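Local atomic coordinates of aminodeoxyfutalosine deaminase (Deinococcus radiodurans, PDB entry 2IMR), a protein that catalyses the zinc-dependent deamination of aminodeoxyfutalosine to futalosine, a step of menaquinone biosynthesis. Residues A[150-155]-A[173-178]; A[210-215]-A[235-240]; A[324-329]-A[369-374]; A[349-354]-A[385-390]. All blocks are in the same frame, centred on the assembly; numbering follows the deposited sequence.

All four contacts belong to the TIM-type barrel of the amidohydrolase fold. Interactions 1 and 2 lie side by side, their centres about 8 Å apart, and share the sheet through Phe174 O and Ser211 N, 2.9 Å from each other; together they bring Glu175, His213 and the zinc ligand His240 to one pocket. Interactions 3 and 4, with centres about 11 Å apart, build another part of the wall, with the centres of interactions 1 and 3 about 23 Å apart. Segments 324-329 and 349-354 meet where Ser328 OG stands 2.7 Å from Asp354 OD2, so the former reaches a zinc-binding residue although Pro326 itself keeps about 12 Å between its side chain and the metal.

Interaction 1: residues A[150-155]-A[173-178]; sequences GDIVWA and YFEVLN
Val153 and Tyr173 join the parallel strands 149-153 and 170-176, successive members of the TIM barrel linked by helix 156-163 in a beta-alpha-beta unit. Val153 N gives a nearly straight bond to Tyr173 O (2.7 Å). On one flank of it Tyr173 N donates to Asp151 O (2.7 Å), and on the other Glu175 N donates to Val153 O (2.8 Å), which is the regular parallel ladder.

The Glu175 side chain then reaches back across the neighbouring strand. Its CB lies 3.7 Å from Ile152 CG2, and CG and CD run on past the same methyl; CG is anti to the backbone N (chi1 -160°), and the chain is extended beyond it. At the tip the carboxylate divides its contacts: OE2 touches Ile152 CG2 at 3.3 Å, while OE1 turns to the indole of Trp154. Glu175 is predicted to bind substrate, and its neighbours His101, His213 and His240 place it at the zinc pocket.

Tyr173 packs on the Ile152 side of the sheet. Ile152 CD1 approaches Tyr173 CB at 3.7 Å and carries on toward CD2, and Gly150 CA meets the ring edge in its plane. An alanine at Tyr173 would probably leave Gly150 CA without the ring edge it meets, and take from Ile152 CD1 its contacts with the ring, CB remaining.

Beyond the strands, Trp154 CZ3 rests 4.0 Å from Leu177 CD1. Next to it Glu175 OE1 comes to 3.4 Å from Trp154 CE3, in the plane of the indole and at its edge, with the carboxylate turned 78° from the ring.

Interaction 2: residues A[210-215]-A[235-240]; sequences LSPHTP and LPLQIH. With ZN (zinc ion), chain B.
His213 O is gripped twice by one residue, His240: ND1 of the imidazole donates to it at 2.8 Å and the backbone N at 3.2 Å. His240 CG sits beside its own backbone N, anti to the carbonyl carbon (chi1 -59°), which puts it on the side of the amide, and the ring, turned about chi2, then offers ND1 to the same oxygen. The oxygen lies almost in the ring plane, 3° out of it, so the bond, together with the metal at NE2, probably fixes the ring's rotation. With ND1 spent on this carbonyl, His240 NE2 is directed at the zinc ion, 2.1 Å away. His213 O is a second-shell partner that positions a metal ligand.

Farther down the strands, Leu210 N donates to Pro236 O at 2.9 Å and Gln238 N to Leu210 O at 3.2 Å. Between these bonds and His213, Ser211 OG donates to Gln238 O at 2.9 Å, approaching from above the carbonyl plane by 39°. Pro212 follows and brings no amide hydrogen, Pro212 CD instead packing 3.9 Å from Ile239 CG1. Gln238 sends its amide the other way, OE1 to His99 ND1 and NE2 to Ala98 O, and so steadies another zinc ligand. The His213 ring, predicted to bind substrate, is held through ND1 by Thr217.

Strands 206-212 and 238-241 are joined by a short run of bonds as neighbouring strands of the TIM barrel. His240, with His99, His101 and a water on the metal, and with Asp354, also zinc-binding, nearby, forms the mononuclear zinc site characteristic of amidohydrolase-type deaminases.

Interaction 3: residues A[324-329]-A[369-374]; sequences TCPRSN and TFARQL
Phe370 holds its CG anti to the backbone N (chi1 -162°), which puts CG on the side facing 326-331, and Arg327 holds CG beside its own backbone N (chi1 -68°), where the methylene reaches that ring. The result is a CH-pi contact between two helices of the TIM barrel: Arg327 CG stands over one face of the Phe370 ring, 4.0 Å from its centroid and 21° off the normal. It is displaced toward the attached side of the ring, with Phe370 CG 3.8 Å from Arg327 CG.

Past this methylene the arginine leaves the phenylalanine for acids: NE forms a salt bridge to Glu367 and NH1 one to Glu366, while NH2 bonds to Thr361. The aliphatic root of the side chain thus does the packing and the guanidinium ties helix 326-331 to the beginning of the other helix.

Pro326, in the first turn of its helix, meets the same ring from another quarter, its CB 3.5 Å from Phe370 CD2. The proline CB also touches Leu374 CD1 at 4.0 Å, one turn farther along. An alanine at Phe370 would probably open a gap between the helices, leaving Pro326 CB and the Arg327 methylene without the ring that covers them.

Between 324-329 and 369-374 themselves no hydrogen bond passes; the polar ties between the two helices run through Arg327 to Glu366 and Glu367. Within the first turn, Asn329 N donates to Cys325 O (3.0 Å), Cys325 being the N-cap. Pro326 CG completes the contact, 4.4 Å from Ala371 CB.

Interaction 4: residues A[349-354]-A[385-390]; sequences VALGTD and RAAVKG
Ala350 and Gly390 bring their backbones together, CA to CA at 4.5 Å, where helix 380-395 runs across strand 349-351 at 96°. This is the tight half of the contact. Ala350 CB lies 3.7 Å from Gly390 C, and Val349 O presses on the helix, touching Ala386 CB at 3.3 Å. A side-chain carbon on Gly390 would run into that same Val349 O, so the close approach depends on the glycine. The helix is also slightly unwound here: Gly390 N bonds to Arg385 O at 3.0 Å, five residues back, in a wider pi-type turn.

One residue on, packing gives way to a methyl contact and a water. Leu351 carries its CG beside the backbone N (chi1 -78°), and CD1 beyond it meets Ala387 CB at 3.8 Å. Behind this pair the backbones stand farther apart, and a water spans them, accepting from Leu351 N at 2.9 Å and lying 3.0 Å from Ala387 O. The strand amide is satisfied in this way although no direct hydrogen bond joins the two segments. Solvent is reached farther out on the helix, where Arg385 and Lys389 are partly exposed; both touch Tyr47.

After Leu351 the chain departs from the helix toward Asp354, a zinc-binding residue. Strand 349-351 is bonded to strand 322-324 on one edge and, through Leu351, to Ala98 on the other, closing the TIM barrel; helix 380-395 lies across it, with Trp339 of helix 339-344 touching both Leu351 and Ala386.

Interaction 1: residues A[150-155]-A[173-178]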
loop_
_atom_site.group_PDB
_atom_site.type_symbol
_atom_site.label_atom_id
_atom_site.label_comp_id
_atom_site.label_asym_id
_atom_site.label_seq_id
_atom_site.Cartn_x
_atom_site.Cartn_y
_atom_site.Cartn_z
ATOM N N GLY A 150 0.485 -5.253 -3.721
ATOM C CA GLY A 150 0.430 -4.065 -4.552
ATOM C C GLY A 150 1.897 -3.700 -4.680
ATOM O O GLY A 150 2.459 -3.049 -3.801
ATOM N N ASP A 151 2.528 -4.140 -5.761
ATOM C CA ASP A 151 3.951 -3.896 -5.948
ATOM C C ASP A 151 4.303 -2.830 -6.967
ATOM O O ASP A 151 3.784 -2.820 -8.082
ATOM C CB ASP A 151 4.657 -5.202 -6.338
ATOM C CG ASP A 151 6.153 -5.025 -6.509
ATOM O OD1 ASP A 151 6.777 -4.475 -5.587
ATOM O OD2 ASP A 151 6.709 -5.439 -7.555
ATOM N N ILE A 152 5.193 -1.930 -6.567
ATOM C CA ILE A 152 5.656 -0.876 -7.446
ATOM C C ILE A 152 6.894 -1.442 -8.133
ATOM O O ILE A 152 7.832 -1.885 -7.465
ATOM C CB ILE A 152 6.041 0.389 -6.659
ATOM C CG1 ILE A 152 4.858 0.853 -5.799
ATOM C CG2 ILE A 152 6.476 1.492 -7.629
ATOM C CD1 ILE A 152 3.558 1.043 -6.573
ATOM N N VAL A 153 6.888 -1.430 -9.462
ATOM C CA VAL A 153 7.989 -1.968 -10.255
ATOM C C VAL A 153 8.772 -0.881 -10.977
ATOM O O VAL A 153 8.186 0.021 -11.582
ATOM C CB VAL A 153 7.467 -2.956 -11.335
ATOM C CG1 VAL A 153 8.632 -3.519 -12.133
ATOM C CG2 VAL A 153 6.676 -4.074 -10.687
ATOM N N TRP A 154 10.097 -0.980 -10.927
ATOM C CA TRP A 154 10.956 -0.014 -11.595
ATOM C C TRP A 154 11.552 -0.566 -12.888
ATOM O O TRP A 154 11.290 -0.049 -13.976
ATOM C CB TRP A 154 12.098 0.430 -10.677
ATOM C CG TRP A 154 13.079 1.340 -11.377
ATOM C CD1 TRP A 154 14.169 0.966 -12.118
ATOM C CD2 TRP A 154 13.007 2.768 -11.463
ATOM N NE1 TRP A 154 14.777 2.079 -12.662
ATOM C CE2 TRP A 154 14.083 3.197 -12.274
ATOM C CE3 TRP A 154 12.135 3.728 -10.933
ATOM C CZ2 TRP A 154 14.310 4.546 -12.569
ATOM C CZ3 TRP A 154 12.361 5.071 -11.225
ATOM C CH2 TRP A 154 13.440 5.466 -12.035
ATOM N N ALA A 155 12.354 -1.617 -12.772
ATOM C CA ALA A 155 13.000 -2.195 -13.949
ATOM C C ALA A 155 12.057 -3.006 -14.825
ATOM O O ALA A 155 11.367 -3.895 -14.346
ATOM C CB ALA A 155 14.188 -3.068 -13.519
ATOM N N TYR A 173 2.359 -2.288 -10.354
ATOM C CA TYR A 173 2.355 -0.920 -10.866
ATOM C C TYR A 173 3.715 -0.510 -11.437
ATOM O O TYR A 173 4.724 -0.543 -10.727
ATOM C CB TYR A 173 1.998 0.055 -9.741
ATOM C CG TYR A 173 0.709 -0.237 -9.000
ATOM C CD1 TYR A 173 -0.488 0.382 -9.363
ATOM C CD2 TYR A 173 0.702 -1.087 -7.892
ATOM C CE1 TYR A 173 -1.655 0.170 -8.635
ATOM C CE2 TYR A 173 -0.455 -1.309 -7.159
ATOM C CZ TYR A 173 -1.628 -0.678 -7.530
ATOM O OH TYR A 173 -2.761 -0.878 -6.778
ATOM N N PHE A 174 3.733 -0.102 -12.704
ATOM C CA PHE A 174 4.972 0.326 -13.356
ATOM C C PHE A 174 5.235 1.767 -12.939
ATOM O O PHE A 174 4.426 2.651 -13.199
ATOM C CB PHE A 174 4.833 0.224 -14.882
ATOM C CG PHE A 174 6.114 0.477 -15.633
ATOM C CD1 PHE A 174 7.307 -0.118 -15.227
ATOM C CD2 PHE A 174 6.120 1.279 -16.772
ATOM C CE1 PHE A 174 8.488 0.082 -15.944
ATOM C CE2 PHE A 174 7.297 1.488 -17.499
ATOM C CZ PHE A 174 8.484 0.887 -17.084
ATOM N N GLU A 175 6.369 2.009 -12.293
ATOM C CA GLU A 175 6.673 3.356 -11.819
ATOM C C GLU A 175 7.234 4.279 -12.893
ATOM O O GLU A 175 8.099 3.889 -13.667
ATOM C CB GLU A 175 7.645 3.284 -10.639
ATOM C CG GLU A 175 7.658 4.537 -9.786
ATOM C CD GLU A 175 8.453 4.358 -8.510
ATOM O OE1 GLU A 175 9.676 4.132 -8.597
ATOM O OE2 GLU A 175 7.853 4.439 -7.422
ATOM N N VAL A 176 6.717 5.504 -12.938
ATOM C CA VAL A 176 7.180 6.498 -13.903
ATOM C C VAL A 176 7.667 7.719 -13.134
ATOM O O VAL A 176 6.995 8.197 -12.224
ATOM C CB VAL A 176 6.057 6.913 -14.866
ATOM C CG1 VAL A 176 6.570 7.983 -15.833
ATOM C CG2 VAL A 176 5.569 5.695 -15.634
ATOM N N LEU A 177 8.837 8.224 -13.506
ATOM C CA LEU A 177 9.429 9.358 -12.810
ATOM C C LEU A 177 10.172 10.304 -13.751
ATOM O O LEU A 177 11.149 9.919 -14.370
ATOM C CB LEU A 177 10.399 8.825 -11.741
ATOM C CG LEU A 177 11.057 9.705 -10.668
ATOM C CD1 LEU A 177 11.866 8.794 -9.747
ATOM C CD2 LEU A 177 11.966 10.766 -11.279
ATOM N N ASN A 178 9.695 11.541 -13.857
ATOM C CA ASN A 178 10.352 12.554 -14.682
ATOM C C ASN A 178 9.643 13.879 -14.453
ATOM O O ASN A 178 8.522 14.075 -14.910
ATOM C CB ASN A 178 10.305 12.204 -16.167
ATOM C CG ASN A 178 11.184 13.124 -16.991
ATOM O OD1 ASN A 178 11.000 14.340 -16.982
ATOM N ND2 ASN A 178 12.153 12.551 -17.695
#

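Interaction 2: residues A[210-215]-A[235-240]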
loop_
_atom_site.group_PDB
_atom_site.type_symbol
_atom_site.label_atom_id
_atom_site.label_comp_id
_atom_site.label_asym_id
_atom_site.label_seq_id
_atom_site.Cartn_x
_atom_site.Cartn_y
_atom_site.Cartn_z
ATOM N N LEU A 210 -0.282 1.379 -12.938
ATOM C CA LEU A 210 0.613 2.478 -13.249
ATOM C C LEU A 210 0.900 3.279 -11.994
ATOM O O LEU A 210 0.020 3.493 -11.163
ATOM C CB LEU A 210 -0.029 3.369 -14.309
ATOM C CG LEU A 210 0.815 4.414 -15.025
ATOM C CD1 LEU A 210 2.037 3.765 -15.679
ATOM C CD2 LEU A 210 -0.060 5.097 -16.083
ATOM N N SER A 211 2.137 3.727 -11.847
ATOM C CA SER A 211 2.467 4.493 -10.668
ATOM C C SER A 211 3.293 5.745 -10.879
ATOM O O SER A 211 4.518 5.675 -10.970
ATOM C CB SER A 211 3.187 3.614 -9.645
ATOM O OG SER A 211 3.589 4.397 -8.532
ATOM N N PRO A 212 2.628 6.907 -10.997
ATOM C CA PRO A 212 3.349 8.171 -11.170
ATOM C C PRO A 212 4.033 8.286 -9.799
ATOM O O PRO A 212 3.353 8.265 -8.771
ATOM C CB PRO A 212 2.224 9.194 -11.333
ATOM C CG PRO A 212 1.089 8.381 -11.916
ATOM C CD PRO A 212 1.171 7.101 -11.124
ATOM N N HIS A 213 5.360 8.393 -9.786
ATOM C CA HIS A 213 6.136 8.430 -8.540
ATOM C C HIS A 213 5.595 9.308 -7.410
ATOM O O HIS A 213 5.158 8.800 -6.373
ATOM C CB HIS A 213 7.588 8.815 -8.856
ATOM C CG HIS A 213 8.535 8.622 -7.712
ATOM N ND1 HIS A 213 9.483 9.561 -7.366
ATOM C CD2 HIS A 213 8.713 7.578 -6.866
ATOM C CE1 HIS A 213 10.207 9.105 -6.359
ATOM N NE2 HIS A 213 9.761 7.902 -6.037
ATOM N N THR A 214 5.652 10.622 -7.598
ATOM C CA THR A 214 5.164 11.568 -6.599
ATOM C C THR A 214 4.659 12.797 -7.337
ATOM O O THR A 214 4.840 12.916 -8.550
ATOM C CB THR A 214 6.277 12.045 -5.644
ATOM O OG1 THR A 214 7.198 12.872 -6.368
ATOM C CG2 THR A 214 7.031 10.850 -5.026
ATOM N N PRO A 215 4.030 13.736 -6.613
ATOM C CA PRO A 215 3.529 14.941 -7.281
ATOM C C PRO A 215 4.652 15.897 -7.685
ATOM O O PRO A 215 4.426 16.825 -8.459
ATOM C CB PRO A 215 2.610 15.575 -6.231
ATOM C CG PRO A 215 2.234 14.425 -5.328
ATOM C CD PRO A 215 3.526 13.655 -5.231
ATOM N N LEU A 235 -6.651 1.049 -15.912
ATOM C CA LEU A 235 -5.452 0.628 -15.188
ATOM C C LEU A 235 -5.419 1.243 -13.791
ATOM O O LEU A 235 -5.548 2.456 -13.638
ATOM C CB LEU A 235 -4.190 1.056 -15.943
ATOM C CG LEU A 235 -3.862 0.367 -17.267
ATOM C CD1 LEU A 235 -2.667 1.049 -17.902
ATOM C CD2 LEU A 235 -3.571 -1.109 -17.028
ATOM N N PRO A 236 -5.251 0.414 -12.749
ATOM C CA PRO A 236 -5.208 0.972 -11.397
ATOM C C PRO A 236 -4.005 1.897 -11.229
ATOM O O PRO A 236 -2.981 1.734 -11.901
ATOM C CB PRO A 236 -5.142 -0.272 -10.507
ATOM C CG PRO A 236 -4.489 -1.289 -11.377
ATOM C CD PRO A 236 -5.151 -1.054 -12.717
ATOM N N LEU A 237 -4.146 2.882 -10.349
ATOM C CA LEU A 237 -3.086 3.849 -10.096
ATOM C C LEU A 237 -2.692 3.909 -8.629
ATOM O O LEU A 237 -3.510 3.667 -7.746
ATOM C CB LEU A 237 -3.542 5.260 -10.498
ATOM C CG LEU A 237 -3.687 5.695 -11.957
ATOM C CD1 LEU A 237 -4.531 6.967 -12.013
ATOM C CD2 LEU A 237 -2.320 5.933 -12.571
ATOM N N GLN A 238 -1.422 4.219 -8.387
ATOM C CA GLN A 238 -0.901 4.420 -7.037
ATOM C C GLN A 238 0.096 5.565 -7.153
ATOM O O GLN A 238 0.976 5.550 -8.021
ATOM C CB GLN A 238 -0.218 3.169 -6.469
ATOM C CG GLN A 238 -1.113 2.398 -5.497
ATOM C CD GLN A 238 -0.364 1.366 -4.659
ATOM O OE1 GLN A 238 0.733 1.625 -4.169
ATOM N NE2 GLN A 238 -0.972 0.198 -4.471
ATOM N N ILE A 239 -0.073 6.569 -6.301
ATOM C CA ILE A 239 0.797 7.744 -6.281
ATOM C C ILE A 239 1.242 7.973 -4.832
ATOM O O ILE A 239 0.413 7.941 -3.922
ATOM C CB ILE A 239 0.033 9.024 -6.745
ATOM C CG1 ILE A 239 -0.648 8.780 -8.093
ATOM C CG2 ILE A 239 1.001 10.209 -6.850
ATOM C CD1 ILE A 239 -1.564 9.914 -8.527
ATOM N N HIS A 240 2.542 8.171 -4.612
ATOM C CA HIS A 240 3.037 8.453 -3.260
ATOM C C HIS A 240 2.737 9.925 -3.032
ATOM O O HIS A 240 3.207 10.765 -3.793
ATOM C CB HIS A 240 4.551 8.268 -3.151
ATOM C CG HIS A 240 5.029 6.893 -3.492
ATOM N ND1 HIS A 240 5.413 6.534 -4.767
ATOM C CD2 HIS A 240 5.229 5.800 -2.718
ATOM C CE1 HIS A 240 5.832 5.282 -4.762
ATOM N NE2 HIS A 240 5.732 4.814 -3.531
HETATM ZN ZN ZN B . 6.537 3.282 -2.376
HETATM O O HOH W 1 6.946 3.937 -0.758
#

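Interaction 3: residues A[324-329]-A[369-374]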
loop_
_atom_site.group_PDB
_atom_site.type_symbol
_atom_site.label_atom_id
_atom_site.label_comp_id
_atom_site.label_asym_id
_atom_site.label_seq_id
_atom_site.Cartn_x
_atom_site.Cartn_y
_atom_site.Cartn_z
ATOM N N THR A 324 -1.457 3.052 3.951
ATOM C CA THR A 324 -0.534 3.561 4.954
ATOM C C THR A 324 0.506 2.471 5.237
ATOM O O THR A 324 0.178 1.287 5.221
ATOM C CB THR A 324 -1.291 3.969 6.252
ATOM O OG1 THR A 324 -0.365 4.459 7.232
ATOM C CG2 THR A 324 -2.053 2.791 6.830
ATOM N N CYS A 325 1.758 2.885 5.453
ATOM C CA CYS A 325 2.875 1.979 5.744
ATOM C C CYS A 325 3.460 2.458 7.078
ATOM O O CYS A 325 4.420 3.229 7.116
ATOM C CB CYS A 325 3.937 2.070 4.632
ATOM S SG CYS A 325 3.320 1.741 2.940
ATOM N N PRO A 326 2.876 2.004 8.197
ATOM C CA PRO A 326 3.287 2.367 9.558
ATOM C C PRO A 326 4.778 2.371 9.881
ATOM O O PRO A 326 5.351 3.419 10.172
ATOM C CB PRO A 326 2.506 1.380 10.423
ATOM C CG PRO A 326 1.265 1.170 9.636
ATOM C CD PRO A 326 1.802 1.000 8.238
ATOM N N ARG A 327 5.412 1.208 9.846
ATOM C CA ARG A 327 6.827 1.152 10.177
ATOM C C ARG A 327 7.686 2.041 9.294
ATOM O O ARG A 327 8.562 2.750 9.787
ATOM C CB ARG A 327 7.317 -0.294 10.129
ATOM C CG ARG A 327 6.719 -1.129 11.247
ATOM C CD ARG A 327 7.219 -2.561 11.200
ATOM N NE ARG A 327 6.819 -3.230 9.968
ATOM C CZ ARG A 327 7.101 -4.499 9.689
ATOM N NH1 ARG A 327 7.786 -5.237 10.559
ATOM N NH2 ARG A 327 6.699 -5.028 8.543
ATOM N N SER A 328 7.430 2.013 7.989
ATOM C CA SER A 328 8.194 2.836 7.067
ATOM C C SER A 328 8.131 4.312 7.456
ATOM O O SER A 328 9.157 4.992 7.485
ATOM C CB SER A 328 7.673 2.663 5.636
ATOM O OG SER A 328 8.411 3.474 4.737
ATOM N N ASN A 329 6.934 4.812 7.758
ATOM C CA ASN A 329 6.793 6.220 8.133
ATOM C C ASN A 329 7.599 6.541 9.380
ATOM O O ASN A 329 8.186 7.617 9.494
ATOM C CB ASN A 329 5.331 6.583 8.396
ATOM C CG ASN A 329 4.468 6.495 7.154
ATOM O OD1 ASN A 329 4.966 6.472 6.024
ATOM N ND2 ASN A 329 3.165 6.467 7.356
ATOM N N THR A 369 0.243 -4.876 14.139
ATOM C CA THR A 369 0.716 -4.758 15.508
ATOM C C THR A 369 1.216 -3.344 15.765
ATOM O O THR A 369 0.886 -2.736 16.780
ATOM C CB THR A 369 1.848 -5.762 15.778
ATOM O OG1 THR A 369 1.320 -7.090 15.703
ATOM C CG2 THR A 369 2.470 -5.534 17.151
ATOM N N PHE A 370 2.005 -2.822 14.832
ATOM C CA PHE A 370 2.555 -1.475 14.958
ATOM C C PHE A 370 1.440 -0.428 14.975
ATOM O O PHE A 370 1.487 0.526 15.749
ATOM C CB PHE A 370 3.499 -1.176 13.787
ATOM C CG PHE A 370 4.420 -0.017 14.036
ATOM C CD1 PHE A 370 5.548 -0.168 14.838
ATOM C CD2 PHE A 370 4.152 1.232 13.489
ATOM C CE1 PHE A 370 6.397 0.910 15.092
ATOM C CE2 PHE A 370 4.990 2.313 13.736
ATOM C CZ PHE A 370 6.117 2.154 14.540
ATOM N N ALA A 371 0.446 -0.611 14.109
ATOM C CA ALA A 371 -0.668 0.322 14.016
ATOM C C ALA A 371 -1.497 0.331 15.302
ATOM O O ALA A 371 -2.035 1.366 15.695
ATOM C CB ALA A 371 -1.548 -0.039 12.822
ATOM N N ARG A 372 -1.606 -0.823 15.954
ATOM C CA ARG A 372 -2.361 -0.900 17.199
ATOM C C ARG A 372 -1.721 0.040 18.215
ATOM O O ARG A 372 -2.407 0.714 18.985
ATOM C CB ARG A 372 -2.354 -2.336 17.735
ATOM C CG ARG A 372 -3.012 -2.489 19.096
ATOM C CD ARG A 372 -4.518 -2.260 19.032
ATOM N NE ARG A 372 -5.118 -2.305 20.365
ATOM C CZ ARG A 372 -4.978 -1.352 21.279
ATOM N NH1 ARG A 372 -4.264 -0.267 21.005
ATOM N NH2 ARG A 372 -5.536 -1.490 22.476
ATOM N N GLN A 373 -0.395 0.091 18.202
ATOM C CA GLN A 373 0.341 0.940 19.121
ATOM C C GLN A 373 0.212 2.419 18.753
ATOM O O GLN A 373 0.135 3.282 19.629
ATOM C CB GLN A 373 1.803 0.505 19.134
ATOM C CG GLN A 373 1.942 -0.990 19.367
ATOM C CD GLN A 373 3.356 -1.492 19.207
ATOM O OE1 GLN A 373 4.224 -0.794 18.677
ATOM N NE2 GLN A 373 3.596 -2.722 19.657
ATOM N N LEU A 374 0.183 2.710 17.456
ATOM C CA LEU A 374 0.050 4.092 16.992
ATOM C C LEU A 374 -1.317 4.692 17.292
ATOM O O LEU A 374 -1.432 5.881 17.593
ATOM C CB LEU A 374 0.263 4.182 15.477
ATOM C CG LEU A 374 1.632 3.892 14.873
ATOM C CD1 LEU A 374 1.513 3.938 13.341
ATOM C CD2 LEU A 374 2.643 4.916 15.361
#

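Interaction 4: residues A[349-354]-A[385-390]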
loop_
_atom_site.group_PDB
_atom_site.type_symbol
_atom_site.label_atom_id
_atom_site.label_comp_id
_atom_site.label_asym_id
_atom_site.label_seq_id
_atom_site.Cartn_x
_atom_site.Cartn_y
_atom_site.Cartn_z
ATOM N N VAL A 349 -9.044 2.615 3.835
ATOM C CA VAL A 349 -7.630 2.523 4.175
ATOM C C VAL A 349 -7.109 1.094 4.045
ATOM O O VAL A 349 -7.770 0.140 4.456
ATOM C CB VAL A 349 -7.385 3.009 5.624
ATOM C CG1 VAL A 349 -5.899 2.934 5.965
ATOM C CG2 VAL A 349 -7.887 4.438 5.780
ATOM N N ALA A 350 -5.928 0.961 3.451
ATOM C CA ALA A 350 -5.286 -0.336 3.271
ATOM C C ALA A 350 -3.901 -0.255 3.908
ATOM O O ALA A 350 -3.386 0.837 4.157
ATOM C CB ALA A 350 -5.163 -0.660 1.786
ATOM N N LEU A 351 -3.302 -1.410 4.168
ATOM C CA LEU A 351 -1.981 -1.460 4.775
ATOM C C LEU A 351 -0.897 -2.002 3.851
ATOM O O LEU A 351 -1.131 -2.911 3.055
ATOM C CB LEU A 351 -2.026 -2.318 6.040
ATOM C CG LEU A 351 -2.610 -1.670 7.292
ATOM C CD1 LEU A 351 -2.994 -2.748 8.298
ATOM C CD2 LEU A 351 -1.589 -0.718 7.887
ATOM N N GLY A 352 0.294 -1.429 3.980
ATOM C CA GLY A 352 1.439 -1.859 3.195
ATOM C C GLY A 352 2.651 -1.808 4.112
ATOM O O GLY A 352 2.582 -1.222 5.188
ATOM N N THR A 353 3.757 -2.422 3.701
ATOM C CA THR A 353 4.973 -2.416 4.504
ATOM C C THR A 353 6.005 -1.513 3.843
ATOM O O THR A 353 7.003 -1.140 4.459
ATOM C CB THR A 353 5.610 -3.824 4.582
ATOM O OG1 THR A 353 5.957 -4.252 3.257
ATOM C CG2 THR A 353 4.644 -4.830 5.197
ATOM N N ASP A 354 5.745 -1.161 2.584
ATOM C CA ASP A 354 6.675 -0.366 1.789
ATOM C C ASP A 354 7.832 -1.347 1.549
ATOM O O ASP A 354 7.744 -2.502 1.960
ATOM C CB ASP A 354 7.158 0.860 2.568
ATOM C CG ASP A 354 7.503 2.022 1.666
ATOM O OD1 ASP A 354 7.602 1.818 0.442
ATOM O OD2 ASP A 354 7.686 3.141 2.183
ATOM N N ARG A 385 -9.539 -5.425 9.386
ATOM C CA ARG A 385 -10.342 -5.326 8.175
ATOM C C ARG A 385 -9.539 -4.619 7.084
ATOM O O ARG A 385 -9.574 -5.008 5.919
ATOM C CB ARG A 385 -11.634 -4.548 8.443
ATOM C CG ARG A 385 -12.413 -4.258 7.176
ATOM C CD ARG A 385 -13.419 -3.137 7.366
ATOM N NE ARG A 385 -13.732 -2.511 6.084
ATOM C CZ ARG A 385 -14.249 -3.157 5.044
ATOM N NH1 ARG A 385 -14.522 -4.452 5.135
ATOM N NH2 ARG A 385 -14.476 -2.513 3.906
ATOM N N ALA A 386 -8.813 -3.575 7.466
ATOM C CA ALA A 386 -8.004 -2.831 6.509
ATOM C C ALA A 386 -6.921 -3.720 5.904
ATOM O O ALA A 386 -6.714 -3.728 4.691
ATOM C CB ALA A 386 -7.361 -1.625 7.193
ATOM N N ALA A 387 -6.233 -4.471 6.758
ATOM C CA ALA A 387 -5.160 -5.346 6.303
ATOM C C ALA A 387 -5.633 -6.355 5.270
ATOM O O ALA A 387 -4.936 -6.633 4.292
ATOM C CB ALA A 387 -4.537 -6.077 7.493
ATOM N N VAL A 388 -6.827 -6.896 5.482
ATOM C CA VAL A 388 -7.369 -7.900 4.581
ATOM C C VAL A 388 -8.288 -7.358 3.485
ATOM O O VAL A 388 -7.949 -7.416 2.301
ATOM C CB VAL A 388 -8.127 -8.987 5.374
ATOM C CG1 VAL A 388 -8.677 -10.040 4.423
ATOM C CG2 VAL A 388 -7.195 -9.623 6.394
ATOM N N LYS A 389 -9.449 -6.837 3.874
ATOM C CA LYS A 389 -10.402 -6.325 2.894
ATOM C C LYS A 389 -9.946 -5.032 2.232
ATOM O O LYS A 389 -10.062 -4.879 1.019
ATOM C CB LYS A 389 -11.774 -6.111 3.536
ATOM C CG LYS A 389 -12.851 -5.673 2.541
ATOM C CD LYS A 389 -13.035 -6.705 1.431
ATOM C CE LYS A 389 -14.107 -6.274 0.439
ATOM N NZ LYS A 389 -14.364 -7.309 -0.607
ATOM N N GLY A 390 -9.437 -4.101 3.031
ATOM C CA GLY A 390 -8.969 -2.843 2.476
ATOM C C GLY A 390 -7.952 -3.081 1.372
ATOM O O GLY A 390 -8.071 -2.532 0.279
HETATM O O HOH W 2 -3.838 -4.121 3.183
#